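Local coordinates for chemotaxis protein CheX (Desulfovibrio desulfuricans subsp. desulfuricans str. G20, PDB 3HM4) that probably dephosphorylates the phosphorylated response regulator CheY, and so helps to switch off the chemotaxis signal, at the interface of chains A and B. Sequence-based numbering; all coordinates share one arbitrary frame. Chains: chain A/B, Chemotaxis protein CheX.

Contact 1: the interface of chains A and B. Residues chain A 40, 130-132; chain B 89, 120-121, 123.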
# COMPACT_ATOMS: atom_id res chain seq x y z
N ASN A 40 2.17 -4.67 15.43
CA ASN A 40 2.91 -4.10 14.28
C ASN A 40 2.35 -4.54 12.92
O ASN A 40 2.90 -4.15 11.89
CB ASN A 40 4.41 -4.36 14.37
CG ASN A 40 4.79 -5.82 14.39
OD1 ASN A 40 3.95 -6.71 14.20
ND2 ASN A 40 6.09 -6.09 14.65
N SER A 130 1.67 -3.57 7.28
CA SER A 130 2.22 -2.73 8.33
C SER A 130 2.46 -1.32 7.80
O SER A 130 3.15 -1.15 6.82
CB SER A 130 3.58 -3.28 8.79
OG SER A 130 3.47 -4.62 9.31
N HIS A 131 1.95 -0.33 8.49
CA HIS A 131 2.17 1.08 8.18
C HIS A 131 3.52 1.54 8.68
O HIS A 131 3.88 1.28 9.84
CB HIS A 131 1.06 1.96 8.77
CG HIS A 131 -0.24 1.77 8.08
ND1 HIS A 131 -0.61 2.51 6.98
CD2 HIS A 131 -1.29 0.94 8.35
CE1 HIS A 131 -1.80 2.11 6.56
NE2 HIS A 131 -2.22 1.15 7.37
N VAL A 132 4.28 2.22 7.84
CA VAL A 132 5.63 2.68 8.16
C VAL A 132 5.51 4.16 8.51
O VAL A 132 5.40 5.02 7.62
CB VAL A 132 6.58 2.47 6.99
CG1 VAL A 132 7.96 3.06 7.27
CG2 VAL A 132 6.65 0.99 6.59
N LYS B 89 9.65 -4.71 8.59
CA LYS B 89 8.89 -3.49 8.55
C LYS B 89 9.77 -2.26 8.55
O LYS B 89 9.66 -1.39 7.68
CB LYS B 89 7.90 -3.44 9.72
CG LYS B 89 7.08 -2.17 9.86
CD LYS B 89 6.21 -2.27 11.16
CE LYS B 89 5.33 -1.04 11.29
NZ LYS B 89 4.09 -1.23 12.13
N SER B 120 3.68 1.32 3.20
CA SER B 120 3.22 0.11 3.90
C SER B 120 4.07 -1.05 3.46
O SER B 120 4.47 -1.11 2.31
CB SER B 120 1.74 -0.19 3.70
OG SER B 120 0.94 0.74 4.37
N VAL B 121 4.35 -1.99 4.38
CA VAL B 121 5.13 -3.21 4.10
C VAL B 121 4.17 -4.40 4.24
O VAL B 121 3.42 -4.51 5.19
CB VAL B 121 6.34 -3.34 5.00
CG1 VAL B 121 7.03 -4.69 4.86
CG2 VAL B 121 7.31 -2.13 4.76
N MSE B 123 3.82 -8.63 4.10
CA MSE B 123 4.52 -9.90 4.27
C MSE B 123 3.53 -11.06 4.09
O MSE B 123 2.34 -10.93 4.29
CB MSE B 123 5.25 -9.98 5.61
CG MSE B 123 6.25 -8.84 5.82
SE MSE B 123 7.06 -8.87 7.56
CE MSE B 123 6.89 -7.03 8.02
O HOH W 1 3.52 -6.63 7.23
O HOH W 2 3.26 1.28 12.58
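A:Ser130 and B:Val121 pair their backbones as an antiparallel beta bridge, with B:Val121 N giving a hydrogen bond to A:Ser130 O at 2.9 Å and A:Ser130 N giving another to B:Val121 O. A second bridge joins A:His131 to B:Ser120. B:Lys89 reaches over to chain A from its helix. With CG anti to the backbone N (chi1 176°) and the rest of the chain extended, its methylenes run alongside A:Ser130. B:Lys89 CD touches A:Ser130 CB at 3.7 Å. The amine B:Lys89 NZ hydrogen-bonds the backbone carbonyl A:Asn40 O at 3.2 Å, and approaches tilted 31° from the carbonyl plane. A:Asn40 O also accepts a hydrogen bond from the hydroxyl A:Ser130 OG at 2.7 Å, this time in the carbonyl plane. Two donors thus grip one carbonyl, and one of them comes from the partner chain. Water 2 links NZ to A:His131 O, and water 1 links A:Ser130 OG to B:Val121 O. The imidazole of A:His131 turns a face to B:Ser120, and B:Ser120 OG sits over A:His131 ND1 at 3.5 Å. On the other side of the strand pair, A:Val132 CG2 meets B:Val121 CG2 at 3.7 Å, the two side chains crossing obliquely. The site joins strand 127-131 of chain A to strand 120-123 of chain B, with helix 84-109 of chain B beside the seam.

Contact 2: the interface of chains A and B. Residues chain A 49, 59, 120, 129; chain B 49, 59, 120, 122, 129.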
# COMPACT_ATOMS: atom_id res chain seq x y z
N VAL A 49 -4.78 -0.51 0.32
CA VAL A 49 -4.10 0.60 0.95
C VAL A 49 -3.98 1.74 -0.03
O VAL A 49 -3.76 1.50 -1.22
CB VAL A 49 -2.73 0.17 1.54
CG1 VAL A 49 -1.78 -0.37 0.47
CG2 VAL A 49 -2.09 1.29 2.35
N SER A 59 -1.74 7.41 5.32
CA SER A 59 -2.29 6.32 4.56
C SER A 59 -3.60 5.83 5.18
O SER A 59 -3.82 6.01 6.38
CB SER A 59 -1.30 5.18 4.60
OG SER A 59 -1.70 4.09 3.83
N SER A 120 -3.66 0.23 -3.88
CA SER A 120 -3.18 -1.11 -4.21
C SER A 120 -4.00 -2.11 -3.41
O SER A 120 -4.44 -1.83 -2.29
CB SER A 120 -1.69 -1.32 -3.92
OG SER A 120 -0.88 -0.55 -4.79
N ILE A 129 -0.06 -6.51 6.67
CA ILE A 129 0.23 -5.17 6.21
C ILE A 129 0.60 -4.34 7.43
O ILE A 129 -0.07 -4.40 8.47
CB ILE A 129 -0.91 -4.57 5.37
CG1 ILE A 129 -0.57 -3.15 4.89
CG2 ILE A 129 -2.21 -4.54 6.12
CD1 ILE A 129 -1.40 -2.69 3.64
N VAL B 49 4.83 -0.57 -0.59
CA VAL B 49 4.10 0.31 -1.51
C VAL B 49 3.96 1.68 -0.88
O VAL B 49 3.75 1.79 0.33
CB VAL B 49 2.77 -0.30 -1.93
CG1 VAL B 49 1.85 -0.57 -0.74
CG2 VAL B 49 2.11 0.54 -3.03
N SER B 59 1.63 5.56 -7.58
CA SER B 59 2.19 4.70 -6.59
C SER B 59 3.48 4.09 -7.06
O SER B 59 3.71 3.94 -8.25
CB SER B 59 1.18 3.62 -6.29
OG SER B 59 1.63 2.79 -5.23
N SER B 120 3.68 1.32 3.20
CA SER B 120 3.22 0.11 3.90
C SER B 120 4.07 -1.05 3.46
O SER B 120 4.47 -1.11 2.31
CB SER B 120 1.74 -0.19 3.70
OG SER B 120 0.94 0.74 4.37
N ILE B 122 4.24 -5.27 3.25
CA ILE B 122 3.40 -6.46 3.12
C ILE B 122 4.24 -7.70 3.25
O ILE B 122 5.29 -7.82 2.60
CB ILE B 122 2.67 -6.48 1.78
CG1 ILE B 122 1.75 -5.23 1.64
CG2 ILE B 122 1.81 -7.72 1.67
CD1 ILE B 122 2.29 -4.10 0.99
N ILE B 129 0.28 -8.22 -5.04
CA ILE B 129 -0.06 -6.81 -4.99
C ILE B 129 -0.49 -6.38 -6.39
O ILE B 129 0.17 -6.74 -7.39
CB ILE B 129 1.10 -5.92 -4.45
CG1 ILE B 129 0.65 -4.45 -4.34
CG2 ILE B 129 2.36 -6.09 -5.26
CD1 ILE B 129 1.58 -3.55 -3.48
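A:Val49 and B:Val49 both place CG1 in the crowded position between the backbone N and the carbonyl carbon (chi1 61° in A:Val49), which aims this methyl at its twin. The two valines meet tip to tip, and A:Val49 CG1 lies 3.8 Å from B:Val49 CG1. This is a residue facing its own copy, as expected close to the two-fold axis. The other branch, CG2, turns to the serine of the partner. A:Val49 CG2 lies 3.7 Å from B:Ser120 OG, and B:Val49 CG2 lies in the same way beside A:Ser120 OG. Each serine also offers its methylene to an isoleucine. A:Ile129 directs CG1 away from its own backbone N (chi1 -180°) and lays that branch against the partner serine, where A:Ile129 CG1 lies 3.9 Å from B:Ser120 CB. CD1 follows along the same methylene. B:Ile129 does the same to A:Ser120. A:Ile129 and B:Ile122 form an antiparallel beta bridge, but their side chains are only loosely apposed. The patch is a small, mostly apolar strip in which each Ser120 sits between Val49 and Ile129 of the partner chain. It brings together strands 47-53, 120-123 and 127-131 of chain A and their counterparts in chain B. The hydroxyls of the two serines at one edge, B:Ser59 OG and A:Ser120 OG, stay 4.2 Å apart.

Contact 3: the interface of chains A and B. Residues chain A 57-59, 132, 154, 156; chain B 117-118.
B:Thr118 buries 69 Å² here, far more than any chain A residue it meets. It fits between A:Gly58 and A:Glu156. Its chi1 of 49° sets OG1 between the backbone N and the carbonyl carbon and splits the two branches. OG1 points to the start of strand 58-64, and CG2 points to the C-terminal residue. At A:Gly58 the hydroxyl oxygen comes against bare backbone, and B:Thr118 OG1 lies 3.2 Å from A:Gly58 CA. The glycine has no side chain to hold the threonine off. Next along the strand, A:Ser59 CB is 3.5 Å from B:Thr118 OG1. The thiol sulfur A:Cys154 SG is 3.7 Å from B:Thr118 OG1. The methyl CG2 takes the other direction. A:Glu156 extends its side chain to meet it from the opposite side, and the methyl sits over the flat face of the carboxylate. The touch between this methyl and the carboxylate is van der Waals. Behind the threonine, B:Ala117 CB rests 3.4 Å from the carbonyl A:Gly58 O. The backbone of A:Val132 borders the threonine on another side, with A:Val132 O 3.6 Å from B:Thr118 CB. Over the carboxylate, B:Thr118 CG2 is 3.5 Å from A:Glu156 CD.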
# COMPACT_ATOMS: atom_id res chain seq x y z
N ASN A 57 1.24 13.68 5.98
CA ASN A 57 1.16 12.60 5.00
C ASN A 57 0.83 11.34 5.74
O ASN A 57 1.14 11.17 6.90
CB ASN A 57 2.51 12.48 4.33
CG ASN A 57 2.91 13.73 3.60
OD1 ASN A 57 2.13 14.32 2.89
ND2 ASN A 57 4.16 14.16 3.84
N GLY A 58 0.19 10.43 5.06
CA GLY A 58 -0.27 9.22 5.71
C GLY A 58 -0.87 8.24 4.76
O GLY A 58 -0.51 8.22 3.59
N SER A 59 -1.74 7.41 5.32
CA SER A 59 -2.29 6.32 4.56
C SER A 59 -3.60 5.83 5.18
O SER A 59 -3.82 6.01 6.38
CB SER A 59 -1.30 5.18 4.60
OG SER A 59 -1.70 4.09 3.83
N VAL A 132 4.28 2.22 7.84
CA VAL A 132 5.63 2.68 8.16
C VAL A 132 5.51 4.16 8.51
O VAL A 132 5.40 5.02 7.62
CB VAL A 132 6.58 2.47 6.99
CG1 VAL A 132 7.96 3.06 7.27
CG2 VAL A 132 6.65 0.99 6.59
N CYS A 154 -3.12 6.47 9.38
CA CYS A 154 -2.07 7.19 10.11
C CYS A 154 -1.81 8.52 9.41
O CYS A 154 -2.10 8.67 8.22
CB CYS A 154 -0.78 6.42 10.23
SG CYS A 154 0.00 5.96 8.67
N GLU A 156 1.38 11.72 9.65
CA GLU A 156 2.63 12.20 10.26
C GLU A 156 3.10 13.49 9.62
O GLU A 156 2.79 13.77 8.47
CB GLU A 156 3.77 11.17 10.17
CG GLU A 156 4.24 10.88 8.72
CD GLU A 156 5.40 9.90 8.64
OE1 GLU A 156 5.43 8.97 9.46
OE2 GLU A 156 6.27 10.03 7.74
OXT GLU A 156 3.85 14.18 10.33
N ALA B 117 3.37 9.84 0.19
CA ALA B 117 2.62 9.32 1.34
C ALA B 117 3.53 8.45 2.22
O ALA B 117 4.73 8.31 1.97
CB ALA B 117 1.37 8.56 0.81
N THR B 118 2.97 7.86 3.28
CA THR B 118 3.74 6.95 4.12
C THR B 118 3.69 5.54 3.50
O THR B 118 2.66 5.12 3.01
CB THR B 118 3.14 6.89 5.55
OG1 THR B 118 1.74 6.69 5.51
CG2 THR B 118 3.41 8.23 6.24

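The three contacts belong to one continuous two-fold interface. Contact 1 and contact 2 have C-alpha centres about 8 Å apart and share B:Ser120, which bridges the strand pairing to the apolar strip. The C-alpha centre of contact 3 lies about 11 Å from the centre of each of the other two; it shares A:Val132 with contact 1 and A:Ser59 with contact 2. Because the chains are copies, each contact recurs with the chains exchanged. The segment 117-123 of chain B runs through all three. The strand pairing across the chains suggests a specific dimer, though the structure alone does not show that it forms in the cell.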